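Local atomic coordinates of Sodium/sialic acid symporter SiaT (Proteus mirabilis, PDB entry 5NV9), a protein that couples the inward movement of sodium ions to uptake of the sialic acid N-acetylneuraminic acid, which the bacterium takes from its host as an energy source. Residues 193-198 against 330-335; 253-258 against 352-357; 297-302 against 313-318. All blocks are in the same frame, centred on the assembly; numbering follows the deposited sequence.

How the contacts relate
All three contacts involve mainly buried residues, but they differ in depth and chemistry. Contact 2 lies nearest the chain's centre and is the polar one: an amide bonded to a serine hydroxyl at the cytoplasmic end of helix 328-361. Contact 1 uses the same helix near its periplasmic end, about 31 Å away between centres, and is aliphatic throughout. Contact 3 is the outermost, joining helix 267-301 to the short helix 315-323 by a tyrosine set against aliphatic carbons. Contacts 1 and 3 adjoin on one side of the centre, where Ile-196 CG2 lies 4.1 Å from Leu-316 CD1; contact 2 is on the opposite side and touches neither.

Contact 1. Residues 193-198 against 330-335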
loop_
_atom_site.group_PDB
_atom_site.type_symbol
_atom_site.label_atom_id
_atom_site.label_comp_id
_atom_site.label_asym_id
_atom_site.label_seq_id
_atom_site.Cartn_x
_atom_site.Cartn_y
_atom_site.Cartn_z
ATOM N N ALA A 193 -6.571 1.278 -16.342
ATOM C CA ALA A 193 -5.530 0.389 -16.777
ATOM C C ALA A 193 -6.042 -0.444 -17.955
ATOM O O ALA A 193 -5.311 -0.699 -18.906
ATOM C CB ALA A 193 -5.060 -0.489 -15.643
ATOM N N VAL A 194 -7.286 -0.866 -17.899
ATOM C CA VAL A 194 -7.846 -1.685 -18.980
ATOM C C VAL A 194 -7.877 -0.850 -20.302
ATOM O O VAL A 194 -7.614 -1.367 -21.427
ATOM C CB VAL A 194 -9.244 -2.162 -18.618
ATOM C CG1 VAL A 194 -9.950 -2.726 -19.827
ATOM C CG2 VAL A 194 -9.165 -3.182 -17.502
ATOM N N LEU A 195 -8.175 0.439 -20.150
ATOM C CA LEU A 195 -8.363 1.299 -21.291
ATOM C C LEU A 195 -7.013 1.593 -21.967
ATOM O O LEU A 195 -6.938 1.694 -23.178
ATOM C CB LEU A 195 -9.037 2.598 -20.852
ATOM C CG LEU A 195 -9.379 3.519 -22.022
ATOM C CD1 LEU A 195 -10.427 2.916 -22.967
ATOM C CD2 LEU A 195 -9.816 4.829 -21.434
ATOM N N ILE A 196 -5.969 1.788 -21.165
ATOM C CA ILE A 196 -4.554 1.961 -21.666
ATOM C C ILE A 196 -4.153 0.730 -22.471
ATOM O O ILE A 196 -3.653 0.829 -23.596
ATOM C CB ILE A 196 -3.546 2.156 -20.526
ATOM C CG1 ILE A 196 -3.764 3.514 -19.817
ATOM C CG2 ILE A 196 -2.130 2.074 -21.073
ATOM C CD1 ILE A 196 -3.156 3.621 -18.432
ATOM N N PHE A 197 -4.385 -0.431 -21.895
ATOM C CA PHE A 197 -4.059 -1.662 -22.591
ATOM C C PHE A 197 -4.734 -1.709 -23.996
ATOM O O PHE A 197 -4.066 -1.860 -25.008
ATOM C CB PHE A 197 -4.458 -2.911 -21.788
ATOM C CG PHE A 197 -4.057 -4.178 -22.481
ATOM C CD1 PHE A 197 -2.715 -4.452 -22.701
ATOM C CD2 PHE A 197 -5.009 -5.039 -22.974
ATOM C CE1 PHE A 197 -2.337 -5.614 -23.357
ATOM C CE2 PHE A 197 -4.653 -6.179 -23.657
ATOM C CZ PHE A 197 -3.309 -6.476 -23.863
ATOM N N ILE A 198 -6.033 -1.576 -24.016
ATOM C CA ILE A 198 -6.804 -1.549 -25.254
ATOM C C ILE A 198 -6.278 -0.616 -26.357
ATOM O O ILE A 198 -6.149 -1.034 -27.529
ATOM C CB ILE A 198 -8.282 -1.227 -24.949
ATOM C CG1 ILE A 198 -8.898 -2.440 -24.251
ATOM C CG2 ILE A 198 -9.053 -0.920 -26.250
ATOM C CD1 ILE A 198 -10.155 -2.107 -23.497
ATOM N N GLY A 330 -6.852 13.052 -20.111
ATOM C CA GLY A 330 -7.113 13.711 -18.849
ATOM C C GLY A 330 -7.707 12.783 -17.793
ATOM O O GLY A 330 -7.448 12.945 -16.554
ATOM N N LEU A 331 -8.488 11.813 -18.273
ATOM C CA LEU A 331 -9.041 10.780 -17.425
ATOM C C LEU A 331 -7.987 9.724 -16.876
ATOM O O LEU A 331 -8.103 9.242 -15.745
ATOM C CB LEU A 331 -10.178 10.084 -18.170
ATOM C CG LEU A 331 -10.863 8.982 -17.410
ATOM C CD1 LEU A 331 -11.724 9.529 -16.337
ATOM C CD2 LEU A 331 -11.731 8.135 -18.312
ATOM N N ILE A 332 -7.006 9.364 -17.704
ATOM C CA ILE A 332 -5.869 8.514 -17.291
ATOM C C ILE A 332 -4.985 9.205 -16.277
ATOM O O ILE A 332 -4.567 8.596 -15.317
ATOM C CB ILE A 332 -5.037 8.110 -18.504
ATOM C CG1 ILE A 332 -5.901 7.286 -19.488
ATOM C CG2 ILE A 332 -3.824 7.262 -18.083
ATOM C CD1 ILE A 332 -6.634 6.122 -18.852
ATOM N N ILE A 333 -4.716 10.489 -16.456
ATOM C CA ILE A 333 -4.089 11.280 -15.422
ATOM C C ILE A 333 -4.898 11.309 -14.128
ATOM O O ILE A 333 -4.313 11.176 -13.070
ATOM C CB ILE A 333 -3.755 12.703 -15.861
ATOM C CG1 ILE A 333 -2.713 12.755 -16.977
ATOM C CG2 ILE A 333 -3.251 13.544 -14.712
ATOM C CD1 ILE A 333 -1.873 11.532 -17.230
ATOM N N ALA A 334 -6.214 11.475 -14.200
ATOM C CA ALA A 334 -7.028 11.414 -13.005
ATOM C C ALA A 334 -6.894 10.031 -12.352
ATOM O O ALA A 334 -6.916 9.953 -11.123
ATOM C CB ALA A 334 -8.467 11.733 -13.316
ATOM N N ALA A 335 -6.785 8.946 -13.164
ATOM C CA ALA A 335 -6.625 7.579 -12.635
ATOM C C ALA A 335 -5.265 7.335 -11.903
ATOM O O ALA A 335 -5.198 6.608 -10.956
ATOM C CB ALA A 335 -6.829 6.546 -13.741
#
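Ile-196 and Ile-332 meet at the tight part of this helix-helix contact, with Ile-196 CD1 3.7 Å from Ile-332 CG2. Behind that nearest pair, Ile-196 CG1 faces both methyls of its partner, 4.0 Å from Ile-332 CD1 and 4.1 Å from Ile-332 CG2. The two side chains pass each other at a slant, so several carbons share the contact. Their torsions account for this. The longer branch of Ile-196 is extended at chi2 (161°) and carries CD1 across to the other helix, whereas that of Ile-332 is folded back at chi2 (-51°), which puts its CD1 beside its own CA and CG2, so that both methyls face Ile-196. The backbones stay apart, Ile-196 CA to Ile-332 CA being 8.0 Å. No hydrogen bond links the two segments, and together they bury a modest 162 Å² of surface.

Both helices span the membrane within the LeuT fold. Residues 193-198 approach the periplasmic end of helix 155-203, and residues 330-335 form the periplasmic start of helix 328-361, which further along supplies sodium ligands; the side chain of Ile-332 is about 10 Å from that of Ala-339, one of them. Met-324, in the loop just before helix 328-361, touches both isoleucines, while Leu-316 and Ile-320 of helix 315-323 pack on Ile-196 and Ile-332 respectively, which is consistent with the buried character of this side.

Toward the surface the fit becomes looser. Leu-195, partly exposed, comes no nearer than 4.3 Å, from its CD2 to Ile-332 CD1. The equally partly exposed Leu-331 keeps its CD2 4.9 Å from Leu-195 CD2 and packs instead on Leu-188, earlier on helix 155-203.

Contact 2. Residues 253-258 against 352-357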
loop_
_atom_site.group_PDB
_atom_site.type_symbol
_atom_site.label_atom_id
_atom_site.label_comp_id
_atom_site.label_asym_id
_atom_site.label_seq_id
_atom_site.Cartn_x
_atom_site.Cartn_y
_atom_site.Cartn_z
ATOM N N ALA A 253 -0.464 -7.243 9.593
ATOM C CA ALA A 253 0.321 -6.442 10.530
ATOM C C ALA A 253 0.301 -4.979 10.186
ATOM O O ALA A 253 0.933 -4.232 10.885
ATOM C CB ALA A 253 1.769 -6.957 10.581
ATOM N N SER A 254 -0.457 -4.569 9.158
ATOM C CA SER A 254 -0.416 -3.214 8.645
ATOM C C SER A 254 -1.788 -2.574 8.845
ATOM O O SER A 254 -2.786 -3.063 8.321
ATOM C CB SER A 254 -0.017 -3.243 7.178
ATOM O OG SER A 254 0.298 -1.950 6.738
ATOM N N GLN A 255 -1.819 -1.499 9.624
ATOM C CA GLN A 255 -3.059 -0.864 10.024
ATOM C C GLN A 255 -3.923 -0.374 8.866
ATOM O O GLN A 255 -5.149 -0.344 9.003
ATOM C CB GLN A 255 -2.744 0.284 10.988
ATOM C CG GLN A 255 -3.970 1.130 11.397
ATOM C CD GLN A 255 -5.011 0.413 12.259
ATOM O OE1 GLN A 255 -4.872 -0.776 12.604
ATOM N NE2 GLN A 255 -6.117 1.105 12.526
ATOM N N ASP A 256 -3.313 0.066 7.749
ATOM C CA ASP A 256 -4.121 0.597 6.613
ATOM C C ASP A 256 -5.074 -0.466 6.015
ATOM O O ASP A 256 -6.188 -0.138 5.624
ATOM C CB ASP A 256 -3.252 1.283 5.537
ATOM C CG ASP A 256 -2.197 0.362 4.936
ATOM O OD1 ASP A 256 -1.680 -0.622 5.607
ATOM O OD2 ASP A 256 -1.856 0.659 3.765
ATOM N N VAL A 257 -4.648 -1.733 5.986
ATOM C CA VAL A 257 -5.497 -2.817 5.540
ATOM C C VAL A 257 -6.386 -3.396 6.679
ATOM O O VAL A 257 -7.620 -3.513 6.551
ATOM C CB VAL A 257 -4.651 -3.873 4.845
ATOM C CG1 VAL A 257 -5.464 -5.153 4.628
ATOM C CG2 VAL A 257 -4.196 -3.343 3.497
ATOM N N VAL A 258 -5.765 -3.663 7.816
ATOM C CA VAL A 258 -6.419 -4.297 8.937
ATOM C C VAL A 258 -7.607 -3.491 9.405
ATOM O O VAL A 258 -8.634 -4.027 9.792
ATOM C CB VAL A 258 -5.437 -4.544 10.147
ATOM C CG1 VAL A 258 -6.216 -5.077 11.316
ATOM C CG2 VAL A 258 -4.389 -5.567 9.799
ATOM N N SER A 352 -3.283 8.358 11.964
ATOM C CA SER A 352 -4.100 8.958 13.048
ATOM C C SER A 352 -4.833 7.958 13.895
ATOM O O SER A 352 -4.932 8.202 15.076
ATOM C CB SER A 352 -5.060 9.973 12.531
ATOM O OG SER A 352 -5.804 10.556 13.586
ATOM N N SER A 353 -5.327 6.818 13.362
ATOM C CA SER A 353 -5.967 5.842 14.217
ATOM C C SER A 353 -4.954 5.214 15.271
ATOM O O SER A 353 -5.309 5.013 16.439
ATOM C CB SER A 353 -6.628 4.716 13.387
ATOM O OG SER A 353 -5.626 3.825 12.836
ATOM N N CYS A 354 -3.753 4.862 14.800
ATOM C CA CYS A 354 -2.672 4.371 15.649
ATOM C C CYS A 354 -2.272 5.406 16.677
ATOM O O CYS A 354 -2.124 5.093 17.875
ATOM C CB CYS A 354 -1.457 4.017 14.777
ATOM S SG CYS A 354 -1.725 2.528 13.781
ATOM N N PHE A 355 -2.078 6.654 16.250
ATOM C CA PHE A 355 -1.734 7.647 17.236
ATOM C C PHE A 355 -2.823 7.742 18.339
ATOM O O PHE A 355 -2.497 7.780 19.535
ATOM C CB PHE A 355 -1.479 8.978 16.600
ATOM C CG PHE A 355 -0.939 10.005 17.552
ATOM C CD1 PHE A 355 -1.787 10.729 18.330
ATOM C CD2 PHE A 355 0.440 10.207 17.679
ATOM C CE1 PHE A 355 -1.304 11.722 19.183
ATOM C CE2 PHE A 355 0.932 11.159 18.554
ATOM C CZ PHE A 355 0.049 11.909 19.319
ATOM N N ASN A 356 -4.096 7.769 17.927
ATOM C CA ASN A 356 -5.239 7.967 18.806
ATOM C C ASN A 356 -5.350 6.873 19.906
ATOM O O ASN A 356 -5.555 7.166 21.115
ATOM C CB ASN A 356 -6.541 8.025 17.997
ATOM C CG ASN A 356 -7.599 8.930 18.616
ATOM O OD1 ASN A 356 -8.475 8.480 19.367
ATOM N ND2 ASN A 356 -7.480 10.229 18.353
ATOM N N SER A 357 -5.213 5.619 19.470
ATOM C CA SER A 357 -5.378 4.480 20.339
ATOM C C SER A 357 -4.083 4.176 21.110
ATOM O O SER A 357 -4.119 4.129 22.338
ATOM C CB SER A 357 -5.837 3.237 19.548
ATOM O OG SER A 357 -5.886 2.076 20.412
#
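The side-chain amide of Gln-255 meets Ser-353 and Cys-354 from one side of its plane: Ser-353 OG sits near the NE2 end, tilted 29° out of the plane, and Cys-354 SG lies further above it, displaced toward CG. At the amide ends, OE1 accepts a hydrogen bond from Ala-108 N and NE2 gives a second one to Thr-106 O, so three bonds fix the rotation of the group. The contact lies on the cytoplasmic side of the LeuT fold, joining the short helix 255-258 to helix 328-361, with the loop residues Thr-106 and Ala-108 bonding the amide alongside. Such links among buried polar groups are consistent with an outward-open state, whose cytoplasmic half is closed.

The bond from NE2 to Ser-353 OG is short, 2.8 Å, but bent, with an N-H...O angle of 138°. Ser-353 OG, turned back between its own backbone N and carbonyl carbon, also bonds Ser-350 O one turn earlier; as that carbonyl can only accept, the hydroxyl donates to it while receiving the amide. Gln-255 bends at chi2 (67°), bringing its aliphatic part against the sulfur, with Cys-354 SG 3.6 Å from Gln-255 CG.

Contact 3. Residues 297-302 against 313-318; sequences VYYQQN and GGILPL
This is an apolar contact on the periplasmic side, in which Tyr-299, near the end of helix 267-301, rests against Ile-315 and Leu-318 of helix 315-323. The closest approach is from Ile-315 CG2 to Tyr-299 CE2, 3.6 Å, with Tyr-299 CD2 next at 3.8 Å; the methyl comes at the ring obliquely. Leu-318 lies by the phenol end, its CD2 4.0 Å from Tyr-299 OH. With CG anti to the carbonyl carbon (chi1 -72°), the tyrosine sends its ring out toward helix 315-323. The backbones stay well separated, Tyr-299 CA to Ile-315 CA being 9.2 Å, and side chains of both helices bridge the difference.

A ten-residue connection with no alpha helix or strand separates the two segments, and the short helix then leads into helix 328-361 of the LeuT fold, probably as the counterpart of extracellular loop 4 in LeuT. There Tyr-72 of helix 61-73 touches both Tyr-299 and Ile-315. Tyr-298 supports the ring from within its own helix, with Tyr-298 CD2 3.6 Å above the centre of one face of Tyr-299. One face of Tyr-298 in turn receives Asn-302 ND2, which donates to Tyr-298 O over 2.9 Å (N-H...O 156°) where the helix gives way to loop.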
loop_
_atom_site.group_PDB
_atom_site.type_symbol
_atom_site.label_atom_id
_atom_site.label_comp_id
_atom_site.label_asym_id
_atom_site.label_seq_id
_atom_site.Cartn_x
_atom_site.Cartn_y
_atom_site.Cartn_z
ATOM N N VAL A 297 6.431 -3.735 -27.217
ATOM C CA VAL A 297 6.136 -4.022 -28.622
ATOM C C VAL A 297 5.885 -2.741 -29.410
ATOM O O VAL A 297 6.417 -2.568 -30.502
ATOM C CB VAL A 297 5.015 -5.020 -28.784
ATOM C CG1 VAL A 297 4.764 -5.291 -30.253
ATOM C CG2 VAL A 297 5.383 -6.303 -28.078
ATOM N N TYR A 298 5.127 -1.805 -28.840
ATOM C CA TYR A 298 4.849 -0.605 -29.534
ATOM C C TYR A 298 6.113 0.195 -29.841
ATOM O O TYR A 298 6.252 0.676 -30.956
ATOM C CB TYR A 298 3.824 0.259 -28.801
ATOM C CG TYR A 298 3.527 1.592 -29.474
ATOM C CD1 TYR A 298 2.636 1.695 -30.557
ATOM C CD2 TYR A 298 4.128 2.749 -29.025
ATOM C CE1 TYR A 298 2.381 2.920 -31.163
ATOM C CE2 TYR A 298 3.878 3.962 -29.622
ATOM C CZ TYR A 298 2.996 4.061 -30.666
ATOM O OH TYR A 298 2.785 5.340 -31.188
ATOM N N TYR A 299 7.043 0.347 -28.895
ATOM C CA TYR A 299 8.209 1.160 -29.197
ATOM C C TYR A 299 9.328 0.426 -29.957
ATOM O O TYR A 299 10.255 1.070 -30.415
ATOM C CB TYR A 299 8.719 1.875 -27.920
ATOM C CG TYR A 299 7.790 2.978 -27.505
ATOM C CD1 TYR A 299 7.747 4.199 -28.208
ATOM C CD2 TYR A 299 6.967 2.835 -26.412
ATOM C CE1 TYR A 299 6.876 5.226 -27.837
ATOM C CE2 TYR A 299 6.129 3.858 -25.999
ATOM C CZ TYR A 299 6.054 5.062 -26.715
ATOM O OH TYR A 299 5.151 6.050 -26.309
ATOM N N GLN A 300 9.247 -0.905 -30.075
ATOM C CA GLN A 300 10.035 -1.672 -31.011
ATOM C C GLN A 300 9.521 -1.481 -32.447
ATOM O O GLN A 300 10.292 -1.557 -33.365
ATOM C CB GLN A 300 9.953 -3.150 -30.693
ATOM C CG GLN A 300 10.717 -3.554 -29.442
ATOM C CD GLN A 300 12.214 -3.408 -29.613
ATOM O OE1 GLN A 300 12.815 -2.520 -29.072
ATOM N NE2 GLN A 300 12.796 -4.281 -30.372
ATOM N N GLN A 301 8.206 -1.299 -32.621
ATOM C CA GLN A 301 7.611 -0.971 -33.925
ATOM C C GLN A 301 7.770 0.455 -34.276
ATOM O O GLN A 301 7.614 0.805 -35.420
ATOM C CB GLN A 301 6.136 -1.294 -33.960
ATOM C CG GLN A 301 5.872 -2.773 -34.031
ATOM C CD GLN A 301 4.421 -3.048 -34.158
ATOM O OE1 GLN A 301 3.586 -2.135 -34.097
ATOM N NE2 GLN A 301 4.090 -4.287 -34.331
ATOM N N ASN A 302 8.052 1.301 -33.304
ATOM C CA ASN A 302 8.198 2.743 -33.556
ATOM C C ASN A 302 9.414 3.304 -32.890
ATOM O O ASN A 302 9.291 4.186 -32.023
ATOM C CB ASN A 302 6.988 3.454 -33.030
ATOM C CG ASN A 302 5.724 3.010 -33.725
ATOM O OD1 ASN A 302 5.447 3.478 -34.834
ATOM N ND2 ASN A 302 4.964 2.118 -33.113
ATOM N N GLY A 313 11.208 4.320 -16.780
ATOM C CA GLY A 313 10.108 4.635 -15.882
ATOM C C GLY A 313 9.161 5.684 -16.431
ATOM O O GLY A 313 8.028 5.782 -15.977
ATOM N N GLY A 314 9.577 6.447 -17.446
ATOM C CA GLY A 314 8.682 7.457 -18.034
ATOM C C GLY A 314 7.950 7.033 -19.307
ATOM O O GLY A 314 7.258 7.834 -19.916
ATOM N N ILE A 315 8.119 5.780 -19.732
ATOM C CA ILE A 315 7.546 5.318 -21.006
ATOM C C ILE A 315 6.036 5.231 -20.936
ATOM O O ILE A 315 5.368 5.691 -21.855
ATOM C CB ILE A 315 8.171 3.989 -21.530
ATOM C CG1 ILE A 315 9.549 4.271 -22.119
ATOM C CG2 ILE A 315 7.399 3.370 -22.686
ATOM C CD1 ILE A 315 10.405 3.011 -22.210
ATOM N N LEU A 316 5.478 4.700 -19.857
ATOM C CA LEU A 316 4.041 4.750 -19.713
ATOM C C LEU A 316 3.461 6.172 -19.784
ATOM O O LEU A 316 2.573 6.430 -20.609
ATOM C CB LEU A 316 3.544 3.984 -18.493
ATOM C CG LEU A 316 2.050 4.141 -18.162
ATOM C CD1 LEU A 316 1.111 3.820 -19.353
ATOM C CD2 LEU A 316 1.702 3.297 -16.942
ATOM N N PRO A 317 3.920 7.099 -18.922
ATOM C CA PRO A 317 3.371 8.456 -19.032
ATOM C C PRO A 317 3.603 9.128 -20.375
ATOM O O PRO A 317 2.780 9.948 -20.800
ATOM C CB PRO A 317 4.112 9.250 -17.954
ATOM C CG PRO A 317 4.988 8.288 -17.208
ATOM C CD PRO A 317 4.693 6.900 -17.685
ATOM N N LEU A 318 4.747 8.841 -20.990
ATOM C CA LEU A 318 5.038 9.302 -22.330
ATOM C C LEU A 318 3.997 8.864 -23.306
ATOM O O LEU A 318 3.476 9.710 -24.053
ATOM C CB LEU A 318 6.395 8.781 -22.808
ATOM C CG LEU A 318 6.716 9.335 -24.212
ATOM C CD1 LEU A 318 7.005 10.823 -24.097
ATOM C CD2 LEU A 318 7.863 8.592 -24.869
#